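Local coordinates for protein DyP-type peroxidase (Pleurotus ostreatus PC15, PDB 6FSK) that probably oxidises dyes and other peroxidase substrates, Mn(II) apparently among them, with hydrogen peroxide at a bound heme b, at residues D391-H394 with F395-S399. The protein carries 1 engineered substitution. Numbering follows the deposited sequence.
Sequences DGFH and FIQES. With HEM (protoporphyrin IX containing Fe), chain C.
I396 reaches back along the first turn of a helix to G392, the N-cap residue, whose carbonyl O receives the I396 amide N at 2.9 Å. Glycine probably suits this place because its backbone angles are hard for a residue with a CB to adopt. I396 also packs along the turn, its CG1 3.3 Å from G392 O. Two more i to i+4 hydrogen bonds follow: Q397 N to F393 O at 3.1 Å and E398 N to H394 O at 2.9 Å.

This N-terminal turn of an alpha-helix lines the heme pocket in the C-terminal part of a DyP-type peroxidase, with F393, I396 and Q397 as pocket residues. With CG anti to the backbone N (chi1 169°), the F393 ring brings CD1 and CE1 to the CBC vinyl carbon, CD1 at 3.5 Å. I396 adds CG2, 3.8 Å from the same carbon, so aromatic and aliphatic groups suit the apolar vinyl. Q397, bent at chi2 (74°), places OE1 beside CBC; an amide suits this buried spot because its NE2 is hydrogen-bonded to N402 OD1 and I431 O.

On another, partly exposed flank, where polar side chains are at home, H394 and the extended E398 share that anti start and run out side by side one turn apart, ring and carboxylate planes nearly perpendicular (84°). An alanine in place of H394 would remove the ring and is likely to leave the E398 carboxylate without this neighbour and freer to turn. F395 receives S399 CB over one ring face, 3.6 Å above its plane, and makes a cation-pi contact with R351.

The turn opens helix 393-401, wedged between the heme, helix 102-109, which meets F393, H394 and E398, and strand 238-247 of the antiparallel sheet, where F393 touches T241 and R243.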
ATOM      1  N   ASP A 391       8.453  10.236   4.758  1.00 10.40           N
ATOM      2  CA  ASP A 391       9.584   9.570   4.093  1.00 11.76           C
ATOM      3  C   ASP A 391       9.144   8.474   3.165  1.00  9.68           C
ATOM      4  O   ASP A 391       9.841   8.153   2.162  1.00 10.62           O
ATOM      5  CB  ASP A 391      10.551   8.894   5.089  1.00 10.73           C
ATOM      6  CG  ASP A 391      11.360   9.868   5.958  1.00 14.31           C
ATOM      7  OD1 ASP A 391      11.417  11.068   5.702  1.00 15.12           O
ATOM      8  OD2 ASP A 391      11.970   9.356   6.951  1.00 15.17           O
ATOM      9  N   GLY A 392       8.012   7.828   3.471  1.00  9.33           N
ATOM     10  CA  GLY A 392       7.487   6.697   2.770  1.00  9.50           C
ATOM     11  C   GLY A 392       6.419   6.998   1.736  1.00  8.67           C
ATOM     12  O   GLY A 392       6.659   7.585   0.714  1.00  9.64           O
ATOM     13  N   PHE A 393       5.195   6.631   2.137  1.00 10.06           N
ATOM     14  CA  PHE A 393       4.087   6.775   1.196  1.00  8.68           C
ATOM     15  C   PHE A 393       4.039   8.118   0.474  1.00  8.56           C
ATOM     16  O   PHE A 393       3.907   8.176  -0.736  1.00  8.65           O
ATOM     17  CB  PHE A 393       2.746   6.542   1.904  1.00  9.28           C
ATOM     18  CG  PHE A 393       1.587   6.939   1.021  1.00  8.79           C
ATOM     19  CD1 PHE A 393       1.154   6.042   0.017  1.00  8.74           C
ATOM     20  CD2 PHE A 393       0.991   8.187   1.158  1.00  9.08           C
ATOM     21  CE1 PHE A 393       0.158   6.436  -0.871  1.00 10.10           C
ATOM     22  CE2 PHE A 393      -0.033   8.585   0.261  1.00  9.81           C
ATOM     23  CZ  PHE A 393      -0.432   7.692  -0.750  1.00  9.64           C
ATOM     24  N   HIS A 394       4.079   9.247   1.194  1.00  9.37           N
ATOM     25  CA  HIS A 394       3.944  10.524   0.500  1.00  9.80           C
ATOM     26  C   HIS A 394       5.076  10.747  -0.507  1.00 10.17           C
ATOM     27  O   HIS A 394       4.817  11.274  -1.590  1.00  9.80           O
ATOM     28  CB  HIS A 394       3.929  11.656   1.557  1.00 10.08           C
ATOM     29  CG  HIS A 394       3.760  13.024   0.965  1.00 11.51           C
ATOM     30  ND1 HIS A 394       4.765  13.685   0.275  1.00 14.54           N
ATOM     31  CD2 HIS A 394       2.679  13.827   0.935  1.00 11.49           C
ATOM     32  CE1 HIS A 394       4.309  14.877  -0.096  1.00 13.65           C
ATOM     33  NE2 HIS A 394       3.023  14.942   0.232  1.00 17.13           N
ATOM     34  N   PHE A 395       6.305  10.503  -0.067  1.00  9.60           N
ATOM     35  CA  PHE A 395       7.476  10.707  -0.894  1.00  9.70           C
ATOM     36  C   PHE A 395       7.409   9.841  -2.157  1.00  9.52           C
ATOM     37  O   PHE A 395       7.644  10.306  -3.300  1.00 10.02           O
ATOM     38  CB  PHE A 395       8.723  10.468  -0.101  1.00 10.66           C
ATOM     39  CG  PHE A 395       9.950  10.927  -0.807  1.00 11.52           C
ATOM     40  CD1 PHE A 395      10.611  10.103  -1.633  1.00 14.09           C
ATOM     41  CD2 PHE A 395      10.438  12.232  -0.568  1.00 14.73           C
ATOM     42  CE1 PHE A 395      11.811  10.491  -2.280  1.00 14.97           C
ATOM     43  CE2 PHE A 395      11.556  12.647  -1.240  1.00 15.69           C
ATOM     44  CZ  PHE A 395      12.268  11.770  -2.054  1.00 15.75           C
ATOM     45  N   ILE A 396       7.043   8.583  -1.986  1.00  8.50           N
ATOM     46  CA  ILE A 396       6.946   7.669  -3.071  1.00  9.33           C
ATOM     47  C   ILE A 396       5.972   8.215  -4.102  1.00  8.97           C
ATOM     48  O   ILE A 396       6.265   8.183  -5.318  1.00 10.07           O
ATOM     49  CB  ILE A 396       6.483   6.267  -2.647  1.00  9.80           C
ATOM     50  CG1 ILE A 396       7.532   5.521  -1.762  1.00 10.21           C
ATOM     51  CG2 ILE A 396       6.173   5.354  -3.832  1.00 10.86           C
ATOM     52  CD1 ILE A 396       6.970   4.356  -0.959  1.00 11.31           C
ATOM     53  N   GLN A 397       4.794   8.596  -3.625  1.00  8.49           N
ATOM     54  CA  GLN A 397       3.790   9.103  -4.535  1.00  8.70           C
ATOM     55  C   GLN A 397       4.240  10.332  -5.248  1.00  9.40           C
ATOM     56  O   GLN A 397       4.192  10.417  -6.498  1.00 11.36           O
ATOM     57  CB  GLN A 397       2.516   9.357  -3.783  1.00  9.70           C
ATOM     58  CG  GLN A 397       1.295   9.809  -4.659  1.00 10.34           C
ATOM     59  CD  GLN A 397       0.729   8.640  -5.472  1.00 10.34           C
ATOM     60  OE1 GLN A 397       0.367   7.629  -4.946  1.00 11.21           O
ATOM     61  NE2 GLN A 397       0.807   8.766  -6.798  1.00 10.48           N
ATOM     62  N   GLU A 398       4.702  11.357  -4.489  1.00  9.75           N
ATOM     63  CA  GLU A 398       4.974  12.662  -5.106  1.00 10.80           C
ATOM     64  C   GLU A 398       6.280  12.703  -5.830  1.00 11.59           C
ATOM     65  O   GLU A 398       6.376  13.263  -6.946  1.00 13.15           O
ATOM     66  CB  GLU A 398       4.998  13.732  -4.028  1.00 11.93           C
ATOM     67  CG  GLU A 398       5.179  15.125  -4.577  1.00 13.66           C
ATOM     68  CD  GLU A 398       5.364  16.241  -3.585  1.00 14.52           C
ATOM     69  OE1 GLU A 398       5.645  16.024  -2.363  1.00 17.84           O
ATOM     70  OE2 GLU A 398       5.203  17.408  -4.144  1.00 17.54           O
ATOM     71  N   SER A 399       7.323  12.219  -5.181  1.00  9.76           N
ATOM     72  CA  SER A 399       8.680  12.359  -5.683  1.00 10.67           C
ATOM     73  C   SER A 399       9.135  11.314  -6.683  1.00  9.49           C
ATOM     74  O   SER A 399      10.044  11.560  -7.454  1.00  9.79           O
ATOM     75  CB  SER A 399       9.680  12.522  -4.555  1.00 12.55           C
ATOM     76  OG  SER A 399       9.557  13.832  -3.948  1.00 14.88           O
TER
HETATM   77  CHA HEM C 501       4.336  -3.510  -5.829  1.00  9.86           C
HETATM   78  CHB HEM C 501      -0.006  -3.185  -7.899  1.00  8.76           C
HETATM   79  CHC HEM C 501      -0.754   0.940  -5.531  1.00  8.84           C
HETATM   80  CHD HEM C 501       3.724   0.791  -3.686  1.00  8.61           C
HETATM   81  C1A HEM C 501       3.223  -3.823  -6.612  1.00  9.30           C
HETATM   82  C2A HEM C 501       3.066  -4.986  -7.427  1.00  9.75           C
HETATM   83  C3A HEM C 501       1.840  -4.927  -7.968  1.00  9.96           C
HETATM   84  C4A HEM C 501       1.272  -3.682  -7.549  1.00  9.12           C
HETATM   85  CMA HEM C 501       1.247  -5.886  -8.941  1.00 10.35           C
HETATM   86  CAA HEM C 501       4.129  -6.053  -7.641  1.00  9.79           C
HETATM   87  CBA HEM C 501       4.101  -7.271  -6.727  1.00 11.28           C
HETATM   88  CGA HEM C 501       4.500  -6.951  -5.311  1.00 12.05           C
HETATM   89  O1A HEM C 501       5.684  -6.763  -5.024  1.00 12.34           O
HETATM   90  O2A HEM C 501       3.592  -6.914  -4.442  1.00 13.22           O
HETATM   91  C1B HEM C 501      -0.630  -2.016  -7.454  1.00 10.33           C
HETATM   92  C2B HEM C 501      -1.924  -1.602  -7.751  1.00 10.51           C
HETATM   93  C3B HEM C 501      -2.194  -0.453  -7.076  1.00  8.52           C
HETATM   94  C4B HEM C 501      -0.952  -0.157  -6.348  1.00  8.47           C
HETATM   95  CMB HEM C 501      -2.873  -2.284  -8.705  1.00 11.73           C
HETATM   96  CAB HEM C 501      -3.369   0.444  -7.011  1.00  9.00           C
HETATM   97  CBB HEM C 501      -4.588   0.055  -7.317  1.00  8.64           C
HETATM   98  C1C HEM C 501       0.370   1.354  -4.885  1.00  8.59           C
HETATM   99  C2C HEM C 501       0.603   2.534  -4.166  1.00  9.24           C
HETATM  100  C3C HEM C 501       1.869   2.534  -3.656  1.00  9.19           C
HETATM  101  C4C HEM C 501       2.437   1.257  -4.019  1.00  7.88           C
HETATM  102  CMC HEM C 501      -0.431   3.612  -3.977  1.00 10.22           C
HETATM  103  CAC HEM C 501       2.661   3.545  -2.905  1.00  8.70           C
HETATM  104  CBC HEM C 501       2.454   4.875  -2.993  1.00  9.94           C
HETATM  105  C1D HEM C 501       4.218  -0.453  -4.089  1.00  8.40           C
HETATM  106  C2D HEM C 501       5.519  -0.954  -3.548  1.00  8.41           C
HETATM  107  C3D HEM C 501       5.654  -2.203  -4.136  1.00  8.91           C
HETATM  108  C4D HEM C 501       4.513  -2.358  -5.023  1.00  9.28           C
HETATM  109  CMD HEM C 501       6.427  -0.314  -2.576  1.00  8.16           C
HETATM  110  CAD HEM C 501       6.825  -3.172  -4.012  1.00  9.28           C
HETATM  111  CBD HEM C 501       7.942  -2.871  -4.961  1.00  9.78           C
HETATM  112  CGD HEM C 501       9.132  -3.765  -4.720  1.00  9.52           C
HETATM  113  O1D HEM C 501       9.558  -4.324  -5.761  1.00 10.65           O
HETATM  114  O2D HEM C 501       9.527  -3.978  -3.591  1.00 11.04           O
HETATM  115  NA  HEM C 501       2.150  -2.942  -6.764  1.00  9.36           N
HETATM  116  NB  HEM C 501      -0.016  -1.095  -6.671  1.00  8.58           N
HETATM  117  NC  HEM C 501       1.584   0.625  -4.890  1.00  8.57           N
HETATM  118  ND  HEM C 501       3.715  -1.284  -5.004  1.00  8.41           N
HETATM  119 FE   HEM C 501       1.901  -1.149  -5.896  1.00  9.01          FE